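Local coordinates for conserved hypothetical protein TM1506 (Thermotoga maritima, PDB 1VK9) that is of unknown function but has a cytidine deaminase-like fold, is ADP-ribosylated and binds zinc ions in the crystal, at residues 15-20 against 33-38; 53-58 against 79-84. All blocks are in the same frame, centred on the assembly; numbering follows the deposited sequence.

Overall arrangement
Helix 15-27 comes first and runs into strand 32-35. Interaction 1 closes this first loop, bringing the start of the helix against the end of the strand and the turn that follows. The chain returns along strand 39-43 and enters helix 49-57. Strands 65-68 and 70-71 then lead to helix 73-82. Interaction 2 closes this second loop by joining the last turns of the two helices. The contacts follow in series, neither nested nor crossed. The centres of interactions 1 and 2 lie about 16 Å apart, and the two do not touch. Interaction 1 ties helix 15-27 to the mixed sheet. Interaction 2 ties helix 49-57 to helix 73-82, which both touch strands of that sheet.

Interaction 1 of 2, residues 15-20 against 33-38; sequences KNLLRS and LAYSGR
Leu17 and Ser20 of helix 15-27 meet the ring of Tyr35, at the end of strand 32-35. The contact is small, burying 185 Å² in all. Leu17 and Tyr35 cross obliquely. They form its one apolar side-chain pair, with the branch carbon CG of Leu17 3.9 Å from CE2 of Tyr35. Ser20 makes a separate carbon-to-hydroxyl contact: its CB is 3.5 Å from OH of Tyr35 and also lies close to CZ. CB of Tyr35 points toward the helix, and CG stands anti to the backbone N (chi1 -173°).

Backbone atoms form a second group. The carbonyl O of Leu17 sits obliquely to the Tyr35 ring, 3.6 Å from CE2. One methyl of Leu17, CD2, lies beside the ring and approaches the turn, 4.0 Å from Ser36 O. On one face of the Tyr35 ring, toward the rim, is the backbone N of Gly37, 3.3 Å above the plane. The turn lies over part of this face.

Hydrogen bonds run within each segment. Ser20 OG makes a weak bond of 3.2 Å to Asn16 O, one turn back in the helix. In the turn, Ser36 N donates to Arg38 O at 2.8 Å.

Tyr35 also touches Ala21 and Ile24 farther along helix 15-27. Its backbone pairs with Leu65 of strand 65-68. Residues 36-38 link strand 32-35 to its antiparallel partner 39-43, and the contact sits near the surface, where helix 15-27 packs beside this hairpin.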
ATOM      1  N   LYS A  15      10.874  -2.451  14.865  1.00 49.39           N
ATOM      2  CA  LYS A  15      11.504  -3.436  13.986  1.00 48.63           C
ATOM      3  C   LYS A  15      11.060  -4.883  14.249  1.00 47.17           C
ATOM      4  O   LYS A  15      11.168  -5.739  13.374  1.00 45.75           O
ATOM      5  CB  LYS A  15      13.034  -3.301  14.034  1.00 49.14           C
ATOM      6  CG  LYS A  15      13.667  -2.791  12.717  1.00 55.80           C
ATOM      7  N   ASN A  16      10.535  -5.154  15.435  1.00 47.34           N
ATOM      8  CA  ASN A  16      10.119  -6.516  15.752  1.00 49.25           C
ATOM      9  C   ASN A  16       8.668  -6.809  15.373  1.00 46.77           C
ATOM     10  O   ASN A  16       8.262  -7.975  15.330  1.00 47.84           O
ATOM     11  CB  ASN A  16      10.416  -6.868  17.223  1.00 50.54           C
ATOM     12  CG  ASN A  16       9.580  -6.053  18.197  1.00 60.70           C
ATOM     13  OD1 ASN A  16       9.313  -4.851  17.982  1.00 66.64           O
ATOM     14  ND2 ASN A  16       9.150  -6.701  19.276  1.00 66.57           N
ATOM     15  N   LEU A  17       7.898  -5.756  15.098  1.00 43.24           N
ATOM     16  CA  LEU A  17       6.519  -5.903  14.637  1.00 41.75           C
ATOM     17  C   LEU A  17       6.545  -6.226  13.153  1.00 41.33           C
ATOM     18  O   LEU A  17       5.804  -7.088  12.667  1.00 41.36           O
ATOM     19  CB  LEU A  17       5.722  -4.622  14.880  1.00 41.61           C
ATOM     20  CG  LEU A  17       4.553  -4.651  15.869  1.00 45.77           C
ATOM     21  CD1 LEU A  17       5.019  -4.769  17.335  1.00 51.70           C
ATOM     22  CD2 LEU A  17       3.694  -3.403  15.684  1.00 53.01           C
ATOM     23  N   LEU A  18       7.415  -5.526  12.432  1.00 40.02           N
ATOM     24  CA  LEU A  18       7.654  -5.832  11.035  1.00 37.38           C
ATOM     25  C   LEU A  18       8.126  -7.264  10.955  1.00 36.17           C
ATOM     26  O   LEU A  18       7.578  -8.041  10.193  1.00 35.63           O
ATOM     27  CB  LEU A  18       8.687  -4.882  10.431  1.00 36.57           C
ATOM     28  CG  LEU A  18       8.981  -5.086   8.948  1.00 33.24           C
ATOM     29  CD1 LEU A  18       7.687  -5.118   8.152  1.00 34.33           C
ATOM     30  CD2 LEU A  18       9.924  -4.017   8.426  1.00 29.29           C
ATOM     31  N   ARG A  19       9.122  -7.610  11.767  1.00 37.12           N
ATOM     32  CA  ARG A  19       9.634  -8.979  11.847  1.00 38.46           C
ATOM     33  C   ARG A  19       8.503  -9.994  12.032  1.00 37.33           C
ATOM     34  O   ARG A  19       8.454 -10.989  11.328  1.00 38.79           O
ATOM     35  CB  ARG A  19      10.631  -9.100  12.997  1.00 40.07           C
ATOM     36  CG  ARG A  19      11.887  -9.909  12.710  1.00 44.52           C
ATOM     37  CD  ARG A  19      12.754 -10.108  13.950  1.00 50.19           C
ATOM     38  NE  ARG A  19      14.088 -10.566  13.587  1.00 55.49           N
ATOM     39  N   SER A  20       7.596  -9.721  12.964  1.00 35.29           N
ATOM     40  CA  SER A  20       6.467 -10.599  13.254  1.00 34.07           C
ATOM     41  C   SER A  20       5.461 -10.683  12.118  1.00 32.93           C
ATOM     42  O   SER A  20       4.929 -11.748  11.831  1.00 33.20           O
ATOM     43  CB  SER A  20       5.743 -10.123  14.512  1.00 34.14           C
ATOM     44  OG  SER A  20       6.417 -10.560  15.670  1.00 35.92           O
ATOM     45  N   LEU A  33      -1.458  -7.560   3.956  1.00 31.38           N
ATOM     46  CA  LEU A  33      -1.641  -7.742   5.387  1.00 29.33           C
ATOM     47  C   LEU A  33      -1.587  -6.383   6.077  1.00 31.81           C
ATOM     48  O   LEU A  33      -0.713  -5.556   5.745  1.00 32.76           O
ATOM     49  CB  LEU A  33      -0.550  -8.657   5.941  1.00 26.78           C
ATOM     50  CG  LEU A  33      -0.387  -8.748   7.456  1.00 18.05           C
ATOM     51  CD1 LEU A  33      -1.525  -9.500   8.074  1.00 20.18           C
ATOM     52  CD2 LEU A  33       0.902  -9.441   7.773  1.00 23.21           C
ATOM     53  N   ALA A  34      -2.521  -6.134   7.003  1.00 30.48           N
ATOM     54  CA  ALA A  34      -2.361  -5.018   7.937  1.00 31.00           C
ATOM     55  C   ALA A  34      -2.186  -5.577   9.347  1.00 32.21           C
ATOM     56  O   ALA A  34      -2.929  -6.476   9.766  1.00 33.50           O
ATOM     57  CB  ALA A  34      -3.505  -4.066   7.854  1.00 30.44           C
ATOM     58  N   TYR A  35      -1.181  -5.064  10.056  1.00 32.51           N
ATOM     59  CA  TYR A  35      -0.737  -5.640  11.329  1.00 33.18           C
ATOM     60  C   TYR A  35      -0.505  -4.587  12.434  1.00 35.85           C
ATOM     61  O   TYR A  35       0.129  -3.546  12.202  1.00 36.96           O
ATOM     62  CB  TYR A  35       0.522  -6.462  11.092  1.00 29.95           C
ATOM     63  CG  TYR A  35       1.026  -7.255  12.280  1.00 30.58           C
ATOM     64  CD1 TYR A  35       0.517  -8.529  12.573  1.00 29.17           C
ATOM     65  CD2 TYR A  35       2.036  -6.751  13.100  1.00 28.11           C
ATOM     66  CE1 TYR A  35       0.997  -9.271  13.656  1.00 25.78           C
ATOM     67  CE2 TYR A  35       2.519  -7.484  14.184  1.00 30.21           C
ATOM     68  CZ  TYR A  35       1.993  -8.743  14.456  1.00 29.97           C
ATOM     69  OH  TYR A  35       2.484  -9.460  15.528  1.00 30.04           O
ATOM     70  N   SER A  36      -1.017  -4.861  13.634  1.00 36.88           N
ATOM     71  CA  SER A  36      -0.896  -3.903  14.738  1.00 39.57           C
ATOM     72  C   SER A  36      -0.248  -4.504  15.983  1.00 40.25           C
ATOM     73  O   SER A  36      -0.107  -3.851  17.003  1.00 42.49           O
ATOM     74  CB  SER A  36      -2.270  -3.334  15.089  1.00 38.50           C
ATOM     75  OG  SER A  36      -3.052  -4.350  15.686  1.00 42.89           O
ATOM     76  N   GLY A  37       0.176  -5.746  15.886  1.00 40.79           N
ATOM     77  CA  GLY A  37       0.597  -6.487  17.050  1.00 40.69           C
ATOM     78  C   GLY A  37      -0.161  -7.779  16.919  1.00 40.07           C
ATOM     79  O   GLY A  37       0.336  -8.845  17.273  1.00 40.28           O
ATOM     80  N   ARG A  38      -1.386  -7.652  16.418  1.00 38.47           N
ATOM     81  CA  ARG A  38      -2.114  -8.773  15.865  1.00 36.95           C
ATOM     82  C   ARG A  38      -2.480  -8.458  14.416  1.00 35.16           C
ATOM     83  O   ARG A  38      -2.404  -7.306  13.980  1.00 34.47           O
ATOM     84  CB  ARG A  38      -3.326  -9.129  16.739  1.00 37.82           C
ATOM     85  CG  ARG A  38      -4.608  -8.386  16.461  1.00 38.95           C
ATOM     86  CD  ARG A  38      -5.577  -8.378  17.641  1.00 54.03           C
ATOM     87  NE  ARG A  38      -6.137  -7.039  17.805  1.00 64.58           N
ATOM     88  CZ  ARG A  38      -7.287  -6.640  17.278  1.00 67.27           C
ATOM     89  NH1 ARG A  38      -8.024  -7.488  16.570  1.00 71.59           N
ATOM     90  NH2 ARG A  38      -7.702  -5.396  17.458  1.00 61.51           N
TER

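Interaction 2 of 2, residues 53-58 against 79-84; sequences ELFKRF and LLKMKP
Leu54 and Leu79 touch across the contact, and each has a carbonyl O gripped by two backbone N-H groups of its own helix. Leu54 O accepts Arg57 N at 3.1 Å and, weakly, Phe58 N. Leu79 O accepts weak bonds from Met82 N and Lys83 N, the shorter being 3.0 Å from Met82 N. These bonds lie in the last turns of the two helices. Phe58 and Lys83 are the first residues to leave helical geometry, Lys83 with a positive phi of 57°.

Between the helices the packing is apolar. Met82, present as selenomethionine, contributes the largest share. Its SE lies 3.8 Å from CA of Phe55 and 3.9 Å from CG of Leu54. SE is also 5.3 Å from the centre of the Phe55 ring, 65° off the ring normal. This is a Met-aromatic contact of oblique geometry. In this cytidine deaminase-like fold the contact joins the C-terminal ends of helices 49-57 and 73-82. Both helices also pack on the mixed sheet: Leu79 reaches Val66 of strand 65-68, and Leu54 reaches Phe41 of strand 39-43.

CG of Phe55 stands anti to the backbone N (chi1 -166°), which brings it nearer to Lys81 than CB is. Two adjacent ring carbons make the contacts: CD1 is 3.9 Å from Met82 CG, and CE1 is 3.9 Å from Lys81 CG. The lysine methylene lies at the ring edge, near its plane. Leu54 CD2 meets Leu79 CD2 at 4.2 Å.

Phe55 also stacks edge-to-face with Phe78. Ile141 of helix 137-145 touches both Phe55 and Lys81.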
ATOM      1  N   GLU A  53     -10.750  -3.545  -0.743  1.00 32.46           N
ATOM      2  CA  GLU A  53     -11.431  -4.181   0.385  1.00 32.11           C
ATOM      3  C   GLU A  53     -10.873  -3.510   1.656  1.00 29.98           C
ATOM      4  O   GLU A  53     -11.639  -2.960   2.454  1.00 31.34           O
ATOM      5  CB  GLU A  53     -11.266  -5.733   0.399  1.00 35.24           C
ATOM      6  CG  GLU A  53     -12.149  -6.551  -0.576  1.00 47.90           C
ATOM      7  CD  GLU A  53     -12.005  -8.098  -0.473  1.00 66.46           C
ATOM      8  OE1 GLU A  53     -12.585  -8.687   0.483  1.00 73.43           O
ATOM      9  OE2 GLU A  53     -11.360  -8.756  -1.355  1.00 62.37           O
ATOM     10  N   LEU A  54      -9.550  -3.488   1.813  1.00 26.46           N
ATOM     11  CA  LEU A  54      -8.920  -2.863   2.975  1.00 27.11           C
ATOM     12  C   LEU A  54      -9.352  -1.396   3.183  1.00 29.03           C
ATOM     13  O   LEU A  54      -9.705  -0.992   4.288  1.00 30.26           O
ATOM     14  CB  LEU A  54      -7.399  -2.954   2.869  1.00 27.12           C
ATOM     15  CG  LEU A  54      -6.523  -2.267   3.933  1.00 25.39           C
ATOM     16  CD1 LEU A  54      -6.858  -2.748   5.340  1.00 22.95           C
ATOM     17  CD2 LEU A  54      -5.040  -2.488   3.626  1.00 17.14           C
ATOM     18  N   PHE A  55      -9.325  -0.606   2.114  1.00 28.87           N
ATOM     19  CA  PHE A  55      -9.786   0.775   2.146  1.00 28.36           C
ATOM     20  C   PHE A  55     -11.232   0.915   2.623  1.00 30.55           C
ATOM     21  O   PHE A  55     -11.564   1.821   3.370  1.00 32.11           O
ATOM     22  CB  PHE A  55      -9.661   1.370   0.752  1.00 28.26           C
ATOM     23  CG  PHE A  55      -9.776   2.869   0.710  1.00 26.30           C
ATOM     24  CD1 PHE A  55      -8.678   3.669   0.981  1.00 20.73           C
ATOM     25  CD2 PHE A  55     -10.978   3.476   0.353  1.00 21.90           C
ATOM     26  CE1 PHE A  55      -8.778   5.059   0.932  1.00 26.49           C
ATOM     27  CE2 PHE A  55     -11.093   4.852   0.303  1.00 15.65           C
ATOM     28  CZ  PHE A  55      -9.996   5.655   0.595  1.00 19.15           C
ATOM     29  N   LYS A  56     -12.097   0.016   2.174  1.00 32.04           N
ATOM     30  CA  LYS A  56     -13.508   0.072   2.501  1.00 30.20           C
ATOM     31  C   LYS A  56     -13.717  -0.289   3.968  1.00 29.62           C
ATOM     32  O   LYS A  56     -14.747   0.054   4.533  1.00 28.71           O
ATOM     33  CB  LYS A  56     -14.296  -0.883   1.591  1.00 30.22           C
ATOM     34  CG  LYS A  56     -14.462  -0.430   0.129  1.00 36.20           C
ATOM     35  CD  LYS A  56     -15.572   0.647  -0.022  1.00 55.59           C
ATOM     36  CE  LYS A  56     -15.885   1.012  -1.494  1.00 60.75           C
ATOM     37  NZ  LYS A  56     -16.523  -0.102  -2.272  1.00 59.90           N
ATOM     38  N   ARG A  57     -12.744  -0.976   4.577  1.00 29.48           N
ATOM     39  CA  ARG A  57     -12.903  -1.534   5.927  1.00 28.73           C
ATOM     40  C   ARG A  57     -12.479  -0.631   7.085  1.00 29.53           C
ATOM     41  O   ARG A  57     -13.080  -0.741   8.146  1.00 29.59           O
ATOM     42  CB  ARG A  57     -12.174  -2.869   6.057  1.00 28.97           C
ATOM     43  CG  ARG A  57     -12.949  -3.973   6.770  1.00 32.70           C
ATOM     44  CD  ARG A  57     -12.147  -5.297   6.871  1.00 49.94           C
ATOM     45  NE  ARG A  57     -12.980  -6.480   7.077  1.00 55.33           N
ATOM     46  CZ  ARG A  57     -13.760  -6.665   8.144  1.00 64.12           C
ATOM     47  NH1 ARG A  57     -13.802  -5.743   9.102  1.00 65.53           N
ATOM     48  NH2 ARG A  57     -14.503  -7.768   8.264  1.00 63.58           N
ATOM     49  N   PHE A  58     -11.449   0.217   6.907  1.00 29.18           N
ATOM     50  CA  PHE A  58     -10.903   1.054   7.988  1.00 29.44           C
ATOM     51  C   PHE A  58     -10.697   2.482   7.532  1.00 32.60           C
ATOM     52  O   PHE A  58     -10.150   2.729   6.442  1.00 36.87           O
ATOM     53  CB  PHE A  58      -9.525   0.588   8.496  1.00 27.68           C
ATOM     54  CG  PHE A  58      -9.484  -0.802   8.984  1.00 32.76           C
ATOM     55  CD1 PHE A  58      -9.962  -1.125  10.254  1.00 34.99           C
ATOM     56  CD2 PHE A  58      -8.936  -1.815   8.177  1.00 35.41           C
ATOM     57  CE1 PHE A  58      -9.931  -2.460  10.707  1.00 41.27           C
ATOM     58  CE2 PHE A  58      -8.899  -3.143   8.618  1.00 38.68           C
ATOM     59  CZ  PHE A  58      -9.397  -3.469   9.888  1.00 36.87           C
ATOM     60  N   LEU A  79      -3.060   3.374   0.138  1.00 29.15           N
ATOM     61  CA  LEU A  79      -2.310   3.213   1.359  1.00 28.88           C
ATOM     62  C   LEU A  79      -1.928   4.592   1.965  1.00 29.19           C
ATOM     63  O   LEU A  79      -2.037   4.774   3.183  1.00 29.79           O
ATOM     64  CB  LEU A  79      -1.112   2.286   1.119  1.00 28.79           C
ATOM     65  CG  LEU A  79      -1.440   0.820   0.762  1.00 30.07           C
ATOM     66  CD1 LEU A  79      -0.183   0.016   0.389  1.00 18.96           C
ATOM     67  CD2 LEU A  79      -2.218   0.098   1.868  1.00 12.69           C
ATOM     68  N   LEU A  80      -1.537   5.561   1.129  1.00 26.10           N
ATOM     69  CA  LEU A  80      -1.162   6.893   1.619  1.00 26.26           C
ATOM     70  C   LEU A  80      -2.321   7.542   2.358  1.00 28.35           C
ATOM     71  O   LEU A  80      -2.141   8.129   3.441  1.00 30.23           O
ATOM     72  CB  LEU A  80      -0.728   7.820   0.488  1.00 23.32           C
ATOM     73  CG  LEU A  80       0.727   7.733   0.012  1.00 28.90           C
ATOM     74  CD1 LEU A  80       1.004   8.842  -0.978  1.00 37.04           C
ATOM     75  CD2 LEU A  80       1.712   7.808   1.144  1.00 22.22           C
ATOM     76  N   LYS A  81      -3.516   7.421   1.788  1.00 27.27           N
ATOM     77  CA  LYS A  81      -4.685   8.016   2.408  1.00 28.52           C
ATOM     78  C   LYS A  81      -4.971   7.384   3.774  1.00 30.02           C
ATOM     79  O   LYS A  81      -5.455   8.064   4.693  1.00 29.76           O
ATOM     80  CB  LYS A  81      -5.905   7.945   1.486  1.00 27.41           C
ATOM     81  CG  LYS A  81      -7.199   8.464   2.091  1.00 29.84           C
ATOM     82  CD  LYS A  81      -7.118   9.969   2.404  1.00 42.05           C
ATOM     83  CE  LYS A  81      -8.181  10.797   1.690  1.00 43.59           C
ATOM     84  NZ  LYS A  81      -9.404  10.616   2.452  1.00 35.29           N
HETATM   85  N   MSE A  82      -4.634   6.107   3.929  1.00 29.90           N
HETATM   86  CA  MSE A  82      -5.002   5.414   5.157  1.00 31.01           C
HETATM   87  C   MSE A  82      -4.033   5.689   6.292  1.00 30.55           C
HETATM   88  O   MSE A  82      -4.309   5.349   7.439  1.00 31.43           O
HETATM   89  CB  MSE A  82      -5.137   3.931   4.907  1.00 31.05           C
HETATM   90  CG  MSE A  82      -6.413   3.585   4.200  1.00 42.67           C
HETATM   91 SE   MSE A  82      -6.593   1.666   3.976  1.00 65.60          SE
HETATM   92  CE  MSE A  82      -5.425   1.480   2.432  1.00 58.74           C
ATOM     93  N   LYS A  83      -2.900   6.302   5.964  1.00 29.12           N
ATOM     94  CA  LYS A  83      -1.929   6.709   6.964  1.00 29.31           C
ATOM     95  C   LYS A  83      -1.412   5.558   7.858  1.00 30.15           C
ATOM     96  O   LYS A  83      -1.501   5.604   9.090  1.00 31.41           O
ATOM     97  CB  LYS A  83      -2.505   7.867   7.774  1.00 26.89           C
ATOM     98  CG  LYS A  83      -2.773   9.086   6.895  1.00 30.90           C
ATOM     99  CD  LYS A  83      -2.932  10.390   7.682  1.00 32.69           C
ATOM    100  CE  LYS A  83      -1.672  10.708   8.467  1.00 40.05           C
ATOM    101  NZ  LYS A  83      -1.395  12.157   8.548  1.00 40.53           N
ATOM    102  N   PRO A  84      -0.862   4.508   7.254  1.00 30.68           N
ATOM    103  CA  PRO A  84      -0.204   3.475   8.062  1.00 29.94           C
ATOM    104  C   PRO A  84       1.158   4.009   8.558  1.00 30.45           C
ATOM    105  O   PRO A  84       1.689   4.937   7.946  1.00 31.22           O
ATOM    106  CB  PRO A  84      -0.034   2.328   7.071  1.00 28.54           C
ATOM    107  CG  PRO A  84       0.043   2.988   5.745  1.00 24.53           C
ATOM    108  CD  PRO A  84      -0.816   4.198   5.810  1.00 27.69           C
TER